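Local coordinates for succinoglycan biosynthesis protein (Bacillus cereus ATCC 14579, PDB 2QGM), which is of unknown function but, as a member of the erythromycin esterase-like family, may hydrolyse an ester, at residues T91-L96 and M302-N307; K153-N156 and S160-K163; E200-L205 and E231-L236; T267-P272 and P276-L281; Y376-V381 and E398-A403. All blocks are in the same frame, centred on the assembly; numbering follows the deposited sequence.

Contact 1 (T91-L96 and M302-N307); sequences TMKFRL and MVWAHN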
# COMPACT_ATOMS: atom_id res chain seq x y z
N THR A 91 -4.76 -12.54 -3.57
CA THR A 91 -5.99 -12.82 -4.30
C THR A 91 -7.22 -12.29 -3.56
O THR A 91 -8.13 -11.75 -4.19
CB THR A 91 -6.14 -14.33 -4.57
OG1 THR A 91 -5.07 -14.77 -5.41
CG2 THR A 91 -7.47 -14.61 -5.27
N MSE A 92 -7.25 -12.43 -2.24
CA MSE A 92 -8.39 -11.92 -1.48
C MSE A 92 -8.42 -10.40 -1.56
O MSE A 92 -9.49 -9.80 -1.58
CB MSE A 92 -8.31 -12.37 -0.02
CG MSE A 92 -9.41 -11.82 0.90
SE MSE A 92 -11.18 -12.50 0.44
CE MSE A 92 -11.98 -10.92 -0.30
N LYS A 93 -7.26 -9.76 -1.61
CA LYS A 93 -7.21 -8.32 -1.72
C LYS A 93 -7.74 -7.88 -3.08
O LYS A 93 -8.38 -6.85 -3.20
CB LYS A 93 -5.79 -7.80 -1.51
CG LYS A 93 -5.37 -7.82 -0.05
CD LYS A 93 -3.97 -7.29 0.18
CE LYS A 93 -3.87 -5.82 -0.11
NZ LYS A 93 -2.49 -5.34 0.19
N PHE A 94 -7.47 -8.69 -4.10
CA PHE A 94 -7.97 -8.42 -5.45
C PHE A 94 -9.51 -8.51 -5.39
O PHE A 94 -10.21 -7.66 -5.94
CB PHE A 94 -7.35 -9.47 -6.39
CG PHE A 94 -7.92 -9.49 -7.79
CD1 PHE A 94 -8.71 -8.46 -8.30
CD2 PHE A 94 -7.64 -10.59 -8.61
CE1 PHE A 94 -9.21 -8.52 -9.61
CE2 PHE A 94 -8.13 -10.65 -9.92
CZ PHE A 94 -8.91 -9.62 -10.42
N ARG A 95 -10.04 -9.52 -4.70
CA ARG A 95 -11.49 -9.65 -4.59
C ARG A 95 -12.05 -8.40 -3.90
O ARG A 95 -13.04 -7.83 -4.35
CB ARG A 95 -11.86 -10.92 -3.80
CG ARG A 95 -13.35 -11.13 -3.58
CD ARG A 95 -13.61 -12.52 -3.00
NE ARG A 95 -14.97 -12.66 -2.49
CZ ARG A 95 -16.06 -12.76 -3.24
NH1 ARG A 95 -15.97 -12.73 -4.57
NH2 ARG A 95 -17.26 -12.86 -2.67
N LEU A 96 -11.39 -7.98 -2.82
CA LEU A 96 -11.82 -6.79 -2.08
C LEU A 96 -11.79 -5.54 -2.97
O LEU A 96 -12.72 -4.75 -2.96
CB LEU A 96 -10.92 -6.57 -0.86
CG LEU A 96 -11.46 -6.84 0.55
CD1 LEU A 96 -12.61 -7.84 0.52
CD2 LEU A 96 -10.30 -7.33 1.43
N MSE A 302 -8.25 3.81 -2.62
CA MSE A 302 -7.81 2.59 -1.97
C MSE A 302 -6.29 2.65 -1.84
O MSE A 302 -5.60 3.01 -2.79
CB MSE A 302 -8.18 1.38 -2.82
CG MSE A 302 -9.68 1.19 -3.06
SE MSE A 302 -10.00 -0.09 -4.50
CE MSE A 302 -9.61 1.09 -5.96
N VAL A 303 -5.78 2.32 -0.67
CA VAL A 303 -4.33 2.30 -0.45
C VAL A 303 -3.91 0.85 -0.20
O VAL A 303 -4.27 0.24 0.81
CB VAL A 303 -3.93 3.18 0.75
CG1 VAL A 303 -2.41 3.06 1.01
CG2 VAL A 303 -4.30 4.63 0.46
N TRP A 304 -3.19 0.30 -1.16
CA TRP A 304 -2.70 -1.08 -1.09
C TRP A 304 -1.26 -1.04 -0.62
O TRP A 304 -0.39 -0.48 -1.30
CB TRP A 304 -2.79 -1.72 -2.48
CG TRP A 304 -2.20 -3.11 -2.58
CD1 TRP A 304 -0.92 -3.49 -2.30
CD2 TRP A 304 -2.87 -4.28 -3.08
NE1 TRP A 304 -0.75 -4.82 -2.60
CE2 TRP A 304 -1.93 -5.33 -3.08
CE3 TRP A 304 -4.17 -4.54 -3.53
CZ2 TRP A 304 -2.25 -6.62 -3.51
CZ3 TRP A 304 -4.49 -5.83 -3.96
CH2 TRP A 304 -3.53 -6.85 -3.95
N ALA A 305 -0.98 -1.64 0.53
CA ALA A 305 0.38 -1.63 1.06
C ALA A 305 0.48 -2.67 2.15
O ALA A 305 -0.49 -3.35 2.46
CB ALA A 305 0.71 -0.25 1.62
N HIS A 306 1.67 -2.82 2.72
CA HIS A 306 1.86 -3.77 3.80
C HIS A 306 1.08 -3.27 5.02
O HIS A 306 0.80 -2.08 5.14
CB HIS A 306 3.34 -3.87 4.16
CG HIS A 306 3.66 -5.03 5.04
ND1 HIS A 306 3.33 -5.07 6.38
CD2 HIS A 306 4.25 -6.22 4.77
CE1 HIS A 306 3.71 -6.23 6.89
NE2 HIS A 306 4.27 -6.94 5.93
N ASN A 307 0.73 -4.19 5.92
CA ASN A 307 0.03 -3.82 7.16
C ASN A 307 0.76 -2.67 7.82
O ASN A 307 0.15 -1.72 8.32
CB ASN A 307 0.03 -4.98 8.16
CG ASN A 307 -1.08 -5.98 7.92
OD1 ASN A 307 -2.01 -5.74 7.15
ND2 ASN A 307 -1.00 -7.12 8.61

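Contact 2 (K153-N156 and S160-K163); sequences KDYN and SNKK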
# COMPACT_ATOMS: atom_id res chain seq x y z
N LYS A 153 -7.53 -3.28 -16.27
CA LYS A 153 -7.49 -2.89 -17.67
C LYS A 153 -8.85 -3.24 -18.30
O LYS A 153 -9.42 -2.43 -19.04
CB LYS A 153 -6.37 -3.65 -18.39
CG LYS A 153 -6.19 -3.26 -19.85
CD LYS A 153 -5.22 -4.19 -20.58
CE LYS A 153 -5.81 -5.58 -20.78
NZ LYS A 153 -4.88 -6.49 -21.50
N ASP A 154 -9.38 -4.42 -17.99
CA ASP A 154 -10.68 -4.84 -18.53
C ASP A 154 -11.78 -3.88 -18.09
O ASP A 154 -12.62 -3.49 -18.89
CB ASP A 154 -11.05 -6.26 -18.09
CG ASP A 154 -10.14 -7.32 -18.66
OD1 ASP A 154 -9.48 -7.07 -19.70
OD2 ASP A 154 -10.08 -8.42 -18.07
N TYR A 155 -11.79 -3.53 -16.80
CA TYR A 155 -12.80 -2.63 -16.27
C TYR A 155 -12.75 -1.30 -17.03
O TYR A 155 -13.78 -0.79 -17.48
CB TYR A 155 -12.57 -2.39 -14.76
CG TYR A 155 -13.62 -1.50 -14.10
CD1 TYR A 155 -14.81 -2.03 -13.60
CD2 TYR A 155 -13.45 -0.11 -14.05
CE1 TYR A 155 -15.81 -1.19 -13.06
CE2 TYR A 155 -14.44 0.73 -13.51
CZ TYR A 155 -15.61 0.18 -13.02
OH TYR A 155 -16.58 1.01 -12.50
N ASN A 156 -11.55 -0.75 -17.20
CA ASN A 156 -11.36 0.51 -17.91
C ASN A 156 -11.67 0.40 -19.40
O ASN A 156 -11.94 1.40 -20.06
CB ASN A 156 -9.91 1.00 -17.74
CG ASN A 156 -9.67 1.65 -16.39
OD1 ASN A 156 -8.54 2.00 -16.05
ND2 ASN A 156 -10.73 1.82 -15.61
N SER A 160 -18.83 1.51 -20.94
CA SER A 160 -19.94 1.83 -20.05
C SER A 160 -19.41 2.50 -18.78
O SER A 160 -20.15 3.21 -18.09
CB SER A 160 -20.71 0.56 -19.69
OG SER A 160 -21.61 0.80 -18.63
N ASN A 161 -18.14 2.26 -18.48
CA ASN A 161 -17.52 2.86 -17.29
C ASN A 161 -16.84 4.18 -17.65
O ASN A 161 -15.70 4.20 -18.12
CB ASN A 161 -16.49 1.90 -16.68
CG ASN A 161 -17.11 0.61 -16.20
OD1 ASN A 161 -18.22 0.60 -15.66
ND2 ASN A 161 -16.40 -0.50 -16.38
N LYS A 162 -17.54 5.29 -17.43
CA LYS A 162 -17.02 6.61 -17.75
C LYS A 162 -15.94 7.09 -16.78
O LYS A 162 -15.04 7.84 -17.16
CB LYS A 162 -18.16 7.63 -17.81
CG LYS A 162 -19.10 7.57 -16.62
CD LYS A 162 -20.28 8.51 -16.82
CE LYS A 162 -21.30 8.40 -15.68
NZ LYS A 162 -22.49 9.27 -15.91
N LYS A 163 -16.04 6.67 -15.52
CA LYS A 163 -15.05 7.04 -14.52
C LYS A 163 -14.08 5.87 -14.44
O LYS A 163 -14.41 4.81 -13.92
CB LYS A 163 -15.73 7.26 -13.16
CG LYS A 163 -16.85 8.29 -13.19
CD LYS A 163 -16.38 9.64 -13.73
CE LYS A 163 -15.29 10.26 -12.86
NZ LYS A 163 -14.88 11.60 -13.39
O HOH W 1 -16.92 3.87 -13.41

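Contact 3 (E200-L205 and E231-L236); sequences ENYKEL and ERVARL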
# COMPACT_ATOMS: atom_id res chain seq x y z
N GLU A 200 18.37 21.29 -17.82
CA GLU A 200 19.61 21.59 -17.11
C GLU A 200 19.48 21.14 -15.65
O GLU A 200 20.40 20.54 -15.10
CB GLU A 200 19.90 23.09 -17.16
CG GLU A 200 21.13 23.49 -16.36
CD GLU A 200 22.41 22.95 -16.96
OE1 GLU A 200 22.79 23.41 -18.06
OE2 GLU A 200 23.03 22.06 -16.34
N ASN A 201 18.35 21.44 -15.03
CA ASN A 201 18.15 21.07 -13.63
C ASN A 201 18.05 19.58 -13.37
O ASN A 201 18.35 19.13 -12.27
CB ASN A 201 16.90 21.75 -13.07
CG ASN A 201 17.15 23.20 -12.72
OD1 ASN A 201 16.83 24.11 -13.49
ND2 ASN A 201 17.74 23.43 -11.55
N TYR A 202 17.63 18.81 -14.38
CA TYR A 202 17.48 17.36 -14.24
C TYR A 202 18.60 16.48 -14.80
O TYR A 202 18.69 15.31 -14.44
CB TYR A 202 16.19 16.87 -14.91
CG TYR A 202 14.89 17.19 -14.21
CD1 TYR A 202 14.85 17.51 -12.85
CD2 TYR A 202 13.69 17.11 -14.90
CE1 TYR A 202 13.62 17.74 -12.21
CE2 TYR A 202 12.48 17.33 -14.28
CZ TYR A 202 12.44 17.65 -12.93
OH TYR A 202 11.21 17.83 -12.34
N LYS A 203 19.44 17.04 -15.67
CA LYS A 203 20.51 16.26 -16.29
C LYS A 203 21.37 15.39 -15.38
O LYS A 203 21.43 14.17 -15.57
CB LYS A 203 21.43 17.18 -17.12
CG LYS A 203 22.47 16.41 -17.95
CD LYS A 203 23.34 17.34 -18.79
CE LYS A 203 24.39 16.54 -19.57
NZ LYS A 203 25.30 17.40 -20.38
N GLU A 204 22.04 15.99 -14.41
CA GLU A 204 22.90 15.22 -13.51
C GLU A 204 22.09 14.39 -12.52
O GLU A 204 22.37 13.21 -12.32
CB GLU A 204 23.85 16.17 -12.77
CG GLU A 204 24.87 16.84 -13.68
CD GLU A 204 25.90 15.86 -14.22
OE1 GLU A 204 26.70 15.33 -13.41
OE2 GLU A 204 25.91 15.62 -15.45
N LEU A 205 21.09 15.01 -11.92
CA LEU A 205 20.23 14.33 -10.95
C LEU A 205 19.70 12.99 -11.47
O LEU A 205 19.78 11.98 -10.77
CB LEU A 205 19.06 15.24 -10.58
CG LEU A 205 17.91 14.58 -9.81
CD1 LEU A 205 18.42 14.06 -8.46
CD2 LEU A 205 16.79 15.58 -9.61
N GLU A 231 13.40 21.31 -6.66
CA GLU A 231 12.43 22.25 -6.14
C GLU A 231 12.17 23.34 -7.17
O GLU A 231 11.04 23.81 -7.33
CB GLU A 231 12.94 22.85 -4.82
CG GLU A 231 12.07 23.95 -4.25
CD GLU A 231 12.39 24.25 -2.80
OE1 GLU A 231 13.55 24.03 -2.38
OE2 GLU A 231 11.48 24.72 -2.08
N ARG A 232 13.23 23.73 -7.88
CA ARG A 232 13.18 24.77 -8.91
C ARG A 232 12.19 24.39 -10.01
O ARG A 232 11.32 25.18 -10.37
CB ARG A 232 14.57 24.97 -9.52
CG ARG A 232 14.68 26.19 -10.43
CD ARG A 232 15.98 26.18 -11.21
NE ARG A 232 17.11 25.76 -10.39
CZ ARG A 232 17.55 26.39 -9.31
NH1 ARG A 232 16.94 27.50 -8.90
NH2 ARG A 232 18.57 25.91 -8.62
N VAL A 233 12.33 23.19 -10.55
CA VAL A 233 11.43 22.73 -11.60
C VAL A 233 9.99 22.57 -11.13
O VAL A 233 9.06 22.90 -11.87
CB VAL A 233 11.91 21.39 -12.19
CG1 VAL A 233 10.98 20.98 -13.33
CG2 VAL A 233 13.34 21.52 -12.68
N ALA A 234 9.79 22.07 -9.91
CA ALA A 234 8.44 21.90 -9.39
C ALA A 234 7.77 23.27 -9.31
O ALA A 234 6.60 23.41 -9.64
CB ALA A 234 8.47 21.23 -8.01
N ARG A 235 8.53 24.27 -8.87
CA ARG A 235 8.00 25.63 -8.77
C ARG A 235 7.55 26.11 -10.14
O ARG A 235 6.45 26.65 -10.29
CB ARG A 235 9.09 26.58 -8.25
CG ARG A 235 9.51 26.34 -6.81
CD ARG A 235 8.45 26.82 -5.83
NE ARG A 235 8.87 26.67 -4.44
CZ ARG A 235 8.16 27.05 -3.39
NH1 ARG A 235 6.97 27.61 -3.56
NH2 ARG A 235 8.63 26.87 -2.16
N LEU A 236 8.40 25.90 -11.13
CA LEU A 236 8.13 26.32 -12.50
C LEU A 236 6.86 25.72 -13.07
O LEU A 236 6.26 26.28 -13.99
CB LEU A 236 9.31 25.92 -13.39
CG LEU A 236 10.66 26.59 -13.13
CD1 LEU A 236 11.76 25.81 -13.83
CD2 LEU A 236 10.64 28.04 -13.60

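Contact 4 (T267-P272 and P276-L281); sequences TTMLLP and PSIIKL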
# COMPACT_ATOMS: atom_id res chain seq x y z
N THR A 267 14.32 13.93 -3.55
CA THR A 267 15.55 14.64 -3.18
C THR A 267 15.48 15.25 -1.78
O THR A 267 16.50 15.53 -1.16
CB THR A 267 15.87 15.75 -4.19
OG1 THR A 267 14.83 16.74 -4.18
CG2 THR A 267 16.01 15.17 -5.60
N THR A 268 14.26 15.47 -1.29
CA THR A 268 14.06 16.06 0.04
C THR A 268 14.14 14.98 1.11
O THR A 268 14.70 15.18 2.18
CB THR A 268 12.69 16.77 0.13
OG1 THR A 268 12.61 17.79 -0.87
CG2 THR A 268 12.51 17.40 1.51
N MSE A 269 13.55 13.83 0.80
CA MSE A 269 13.52 12.67 1.69
C MSE A 269 14.93 12.14 2.00
O MSE A 269 15.21 11.72 3.12
CB MSE A 269 12.67 11.58 1.03
CG MSE A 269 12.74 10.20 1.66
SE MSE A 269 11.78 8.92 0.55
CE MSE A 269 13.24 8.50 -0.67
N LEU A 270 15.80 12.19 1.00
CA LEU A 270 17.15 11.67 1.15
C LEU A 270 18.22 12.71 1.44
O LEU A 270 19.41 12.44 1.31
CB LEU A 270 17.54 10.87 -0.10
CG LEU A 270 16.66 9.65 -0.38
CD1 LEU A 270 17.13 8.97 -1.67
CD2 LEU A 270 16.72 8.67 0.79
N LEU A 271 17.78 13.90 1.85
CA LEU A 271 18.71 14.96 2.19
C LEU A 271 19.38 14.64 3.54
O LEU A 271 20.60 14.73 3.67
CB LEU A 271 17.97 16.30 2.27
CG LEU A 271 18.80 17.57 2.47
CD1 LEU A 271 19.78 17.71 1.32
CD2 LEU A 271 17.88 18.78 2.54
N PRO A 272 18.58 14.24 4.55
CA PRO A 272 19.17 13.92 5.85
C PRO A 272 20.17 12.77 5.73
O PRO A 272 20.23 12.08 4.71
CB PRO A 272 17.96 13.54 6.70
CG PRO A 272 16.85 14.34 6.10
CD PRO A 272 17.10 14.17 4.62
N PRO A 276 15.69 7.84 11.25
CA PRO A 276 14.33 8.21 11.64
C PRO A 276 13.72 9.35 10.83
O PRO A 276 12.53 9.32 10.50
CB PRO A 276 14.48 8.54 13.13
CG PRO A 276 15.87 9.05 13.22
CD PRO A 276 16.63 8.06 12.37
N SER A 277 14.53 10.36 10.50
CA SER A 277 14.04 11.50 9.73
C SER A 277 13.70 11.11 8.29
O SER A 277 12.76 11.65 7.70
CB SER A 277 15.06 12.63 9.73
OG SER A 277 15.23 13.17 11.04
N ILE A 278 14.46 10.19 7.71
CA ILE A 278 14.19 9.77 6.34
C ILE A 278 12.92 8.94 6.31
O ILE A 278 12.05 9.12 5.45
CB ILE A 278 15.36 8.97 5.76
CG1 ILE A 278 16.63 9.81 5.84
CG2 ILE A 278 15.08 8.59 4.32
CD1 ILE A 278 17.84 9.13 5.27
N ILE A 279 12.81 8.01 7.26
CA ILE A 279 11.63 7.15 7.35
C ILE A 279 10.39 8.01 7.52
O ILE A 279 9.35 7.75 6.91
CB ILE A 279 11.71 6.20 8.55
CG1 ILE A 279 12.94 5.30 8.41
CG2 ILE A 279 10.44 5.37 8.66
CD1 ILE A 279 12.88 4.34 7.23
N LYS A 280 10.48 9.03 8.36
CA LYS A 280 9.33 9.90 8.58
C LYS A 280 8.92 10.61 7.29
O LYS A 280 7.75 10.68 6.96
CB LYS A 280 9.63 10.93 9.67
CG LYS A 280 8.44 11.81 10.01
CD LYS A 280 8.85 12.93 10.95
CE LYS A 280 7.63 13.67 11.47
NZ LYS A 280 6.79 12.78 12.32
N LEU A 281 9.90 11.13 6.55
CA LEU A 281 9.59 11.81 5.30
C LEU A 281 9.01 10.81 4.30
O LEU A 281 8.04 11.11 3.60
CB LEU A 281 10.84 12.48 4.72
CG LEU A 281 11.31 13.75 5.43
CD1 LEU A 281 12.71 14.11 4.94
CD2 LEU A 281 10.34 14.91 5.18

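Contact 5 (Y376-V381 and E398-A403); sequences YTLGKV and EKWVKA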
# COMPACT_ATOMS: atom_id res chain seq x y z
N TYR A 376 -2.80 -16.53 16.30
CA TYR A 376 -3.16 -17.89 16.64
C TYR A 376 -4.54 -17.99 17.26
O TYR A 376 -5.22 -19.00 17.10
CB TYR A 376 -2.07 -18.51 17.51
CG TYR A 376 -1.06 -19.22 16.64
CD1 TYR A 376 -1.31 -20.52 16.19
CD2 TYR A 376 0.07 -18.57 16.15
CE1 TYR A 376 -0.47 -21.15 15.27
CE2 TYR A 376 0.92 -19.19 15.23
CZ TYR A 376 0.64 -20.47 14.80
OH TYR A 376 1.44 -21.08 13.85
N THR A 377 -4.96 -16.94 17.95
CA THR A 377 -6.29 -16.94 18.55
C THR A 377 -7.32 -16.87 17.42
O THR A 377 -8.36 -17.52 17.47
CB THR A 377 -6.50 -15.72 19.50
OG1 THR A 377 -5.58 -15.81 20.60
CG2 THR A 377 -7.92 -15.71 20.04
N LEU A 378 -7.01 -16.08 16.39
CA LEU A 378 -7.90 -15.95 15.25
C LEU A 378 -8.02 -17.28 14.52
O LEU A 378 -9.07 -17.60 13.95
CB LEU A 378 -7.37 -14.88 14.29
CG LEU A 378 -7.49 -13.41 14.73
CD1 LEU A 378 -6.75 -12.52 13.73
CD2 LEU A 378 -8.95 -13.01 14.82
N GLY A 379 -6.95 -18.07 14.55
CA GLY A 379 -6.94 -19.36 13.89
C GLY A 379 -7.86 -20.36 14.58
O GLY A 379 -8.28 -21.34 13.97
N LYS A 380 -8.16 -20.10 15.85
CA LYS A 380 -9.03 -20.96 16.65
C LYS A 380 -10.50 -20.80 16.26
O LYS A 380 -11.29 -21.74 16.38
CB LYS A 380 -8.87 -20.64 18.14
CG LYS A 380 -7.48 -20.94 18.69
CD LYS A 380 -7.19 -22.44 18.73
CE LYS A 380 -5.83 -22.71 19.35
NZ LYS A 380 -5.47 -24.15 19.37
N VAL A 381 -10.85 -19.60 15.80
CA VAL A 381 -12.21 -19.31 15.38
C VAL A 381 -12.62 -20.31 14.30
O VAL A 381 -11.88 -20.52 13.34
CB VAL A 381 -12.31 -17.89 14.83
CG1 VAL A 381 -13.72 -17.62 14.33
CG2 VAL A 381 -11.91 -16.90 15.91
N GLU A 398 -13.97 -7.70 22.49
CA GLU A 398 -13.64 -6.29 22.58
C GLU A 398 -12.44 -6.05 23.49
O GLU A 398 -11.54 -5.29 23.16
CB GLU A 398 -14.84 -5.50 23.10
CG GLU A 398 -14.49 -4.14 23.68
CD GLU A 398 -15.71 -3.36 24.11
OE1 GLU A 398 -16.63 -3.97 24.70
OE2 GLU A 398 -15.76 -2.14 23.87
N LYS A 399 -12.45 -6.70 24.65
CA LYS A 399 -11.37 -6.56 25.61
C LYS A 399 -10.10 -7.11 24.97
O LYS A 399 -8.99 -6.61 25.19
CB LYS A 399 -11.71 -7.33 26.88
CG LYS A 399 -10.90 -6.95 28.10
CD LYS A 399 -11.39 -7.73 29.32
CE LYS A 399 -10.60 -7.36 30.56
NZ LYS A 399 -9.15 -7.61 30.37
N TRP A 400 -10.28 -8.15 24.16
CA TRP A 400 -9.18 -8.82 23.47
C TRP A 400 -8.44 -7.94 22.46
O TRP A 400 -7.22 -7.84 22.51
CB TRP A 400 -9.71 -10.08 22.79
CG TRP A 400 -8.72 -10.82 21.94
CD1 TRP A 400 -7.64 -11.53 22.37
CD2 TRP A 400 -8.73 -10.93 20.51
NE1 TRP A 400 -6.98 -12.09 21.30
CE2 TRP A 400 -7.63 -11.73 20.15
CE3 TRP A 400 -9.56 -10.42 19.50
CZ2 TRP A 400 -7.34 -12.04 18.81
CZ3 TRP A 400 -9.27 -10.74 18.17
CH2 TRP A 400 -8.17 -11.54 17.85
N VAL A 401 -9.17 -7.30 21.54
CA VAL A 401 -8.52 -6.45 20.53
C VAL A 401 -7.85 -5.21 21.11
O VAL A 401 -6.94 -4.65 20.51
CB VAL A 401 -9.50 -6.00 19.44
CG1 VAL A 401 -9.99 -7.20 18.64
CG2 VAL A 401 -10.66 -5.26 20.07
N LYS A 402 -8.33 -4.77 22.27
CA LYS A 402 -7.79 -3.58 22.93
C LYS A 402 -6.58 -3.91 23.81
O LYS A 402 -5.86 -3.01 24.25
CB LYS A 402 -8.87 -2.91 23.79
CG LYS A 402 -9.94 -2.19 22.98
CD LYS A 402 -11.02 -1.61 23.89
CE LYS A 402 -12.04 -0.80 23.11
NZ LYS A 402 -11.44 0.43 22.51
N ALA A 403 -6.37 -5.19 24.07
CA ALA A 403 -5.25 -5.64 24.89
C ALA A 403 -3.98 -5.74 24.05
O ALA A 403 -4.04 -5.78 22.83
CB ALA A 403 -5.58 -6.99 25.52

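Contact 1 (T91-L96 and M302-N307)
K93 lies obliquely across one face of the W304 indole, atom after atom. Its CB starts over the outer rim of the benzo ring, 3.4 Å from W304 CZ3. CD stands about 4.1 Å from W304 CZ2. A bend at the third torsion (chi3 67°) turns the last part of the chain back over the indole, and CE comes down over the six-membered ring, 3.5 Å from its centroid in a CH-pi contact. NZ goes one ring further. It sits 3.2 Å from the centroid of the five-membered ring and only 7° off the ring normal, a cation-pi contact. Strand 301-304, which W304 ends, lies inside a mixed sheet between parallel strands 76-79 and 108-111; helix 87-104 packs against it and is the connection of the beta-alpha-beta crossover that joins those two neighbours. The same NZ forms a salt bridge with E81 and a hydrogen bond to L79 O, so the ammonium has a carboxylate and a main-chain carbonyl as partners besides the ring. The indole is fixed in turn by its NE1, bonded to the hydroxyl of Y140. Near the ring plane, F94 N approaches the benzo edge, 4.1 Å from W304 CZ3.

Contact 2 (K153-N156 and S160-K163)
The phenol ring of Y155 and the carboxamide of N161 lie stacked, their planes only 12° apart although the two side chains cross at about a right angle. N161 ND2 is over the middle of one ring face, and its closest ring atom is Y155 CE1 at 3.4 Å; N161 CG lies 3.5 Å from Y155 CZ, toward the hydroxyl end. K163 O is at the ring edge, close to the plane, 4.1 Å from Y155 CE2. The amide is held in place over the ring by its own bond: N161 ND2 donates to Y155 O over 2.9 Å, almost straight at 166°, with the donor tilted out of the carbonyl plane but the acceptor lying in the plane of the amide. Y155 is in the last turn of helix 143-157, and N161 is in the loop that leads from this helix to the edge strand 166-171, so the loop folds back to the helix end. Y155 has CG anti to its own N (chi1 -178°), which swings the ring alongside the returning loop. Its OH is 3.0 Å from a water that donates to K163 O at 2.7 Å, linking the far end of the phenol to the loop backbone.

Contact 3 (E200-L205 and E231-L236)
V233 supplies the apolar half of the interface, and it meets Y202 from the opposite direction. Its CG2 lies over a face of the Y202 ring, 4.2 Å from the centroid in a CH-pi contact, while CG1 packs against the phenol end, 3.7 Å from Y202 CZ and 3.3 Å from Y202 OH. With CG1 anti to the backbone N (chi1 -178°), the valine turns both methyls to the opposing helix; CG2 also touches N201 CB at 3.6 Å. F180 also meets the Y202 ring edge to face. The polar half is N201 beside R232. The R232 chain is bent at its third torsion (chi3 -41°), and the edge of its guanidinium faces N201 CG close to the plane, the amide and guanidinium planes being 39° apart. Within 231-236 itself, R235 NH2 and E231 OE2 form a salt bridge (3.6 Å), apart from the interface. Helices 195-203 and 220-236 thus pack side by side, and with helices 177-190 and 253-269 flanking Y202 they form part of the all-helical region between strands 166-171 and 301-304.

Contact 4 (T267-P272 and P276-L281)
M269, at the end of helix 253-269, and L281, on the returning helix 276-297, bring their backbones close, with CA atoms 5.4 Å apart. Two branched side chains fill the gap from the second helix. I278 uses both branches. CG2, anti to its backbone N, rests 3.4 Å from M269 O and 3.9 Å from both M269 CG and L270 CD2, at about a right angle to each of those side chains. CG1 also borders M269 O and lies 4.1 Å from P272 CB, and the branch ends with CD1 3.8 Å from P272 O. L281 points its CD1 against the last turn of helix 253-269, 3.6 Å from both T268 O and M269 CA; P272 CG is also near. I212 of helix 212-215 packs against M269 and L270, while D274 in the connecting turn bonds the OG of S277. The two helices thus form a helical hairpin, with P272 of the connection packed against I278 and L281. The chemistry is almost wholly that of methyl and methylene groups against one another and against main-chain carbonyls. M269 O, buried here, has no hydrogen-bonding partner in the model, and the I278 carbons that border it probably compensate little for the missing bond.

Contact 5 (Y376-V381 and E398-A403)
W400 has CG anti to its backbone N (chi1 175°), and a second torsion of 70° turns the indole across the gap toward helix 374-380. L378 answers from that helix with CG beside its own N (chi1 -72°), which sends the isobutyl group toward the tryptophan. The contact is made at the outer end of the indole: L378 CD2 lies 3.5 Å from W400 CH2, and L378 CG 3.7 Å from the same atom, the two side chains crossing at about a right angle. T377, one residue earlier, slides past the indole in the opposite direction. Its CB is 3.8 Å from W400 CZ2, and its CG2 lies 3.9 Å from both W400 CZ2 and W400 NE1, so the threonine offers carbon to the ring. The threonine hydroxyl makes a weak hydrogen bond to S373 O, just before the helix. These contacts are oblique to the ring. The indole has further neighbours: F374 meets it edge to face, and I45 of helix 37-48 packs on it. L378 in turn reaches I433 and H435 of strand 432-439. Since the CA atoms of T377 and W400 are 9.9 Å apart, the tryptophan spans most of the space between the helices. In chain order helix 374-380, strand 385-389 and helix 395-402 follow one another; two helices joined through a sheet strand pack against each other, with L378 also reaching strand 432-439, as in layered alpha/beta folds.

From the N terminus, helix 87-104 supplies the first half of contact 1, which closes only at strand 301-304 and so encloses about half of the modelled chain. Contacts 2, 3 and 4 are nested inside that loop, in series. Contact 2 ties the end of helix 143-157 to the loop leading to edge strand 166-171; contact 3 pairs two helices of the helical region, and contact 4 closes the short turn between helices 253-269 and 276-297. Contacts 3 and 4 touch through L205 and T267, their centres about 19 Å apart. Contact 5 opens after contact 1 has closed, linking helices 374-380 and 395-402, which come before and after strand 385-389, about 51 Å from contact 3 between centres.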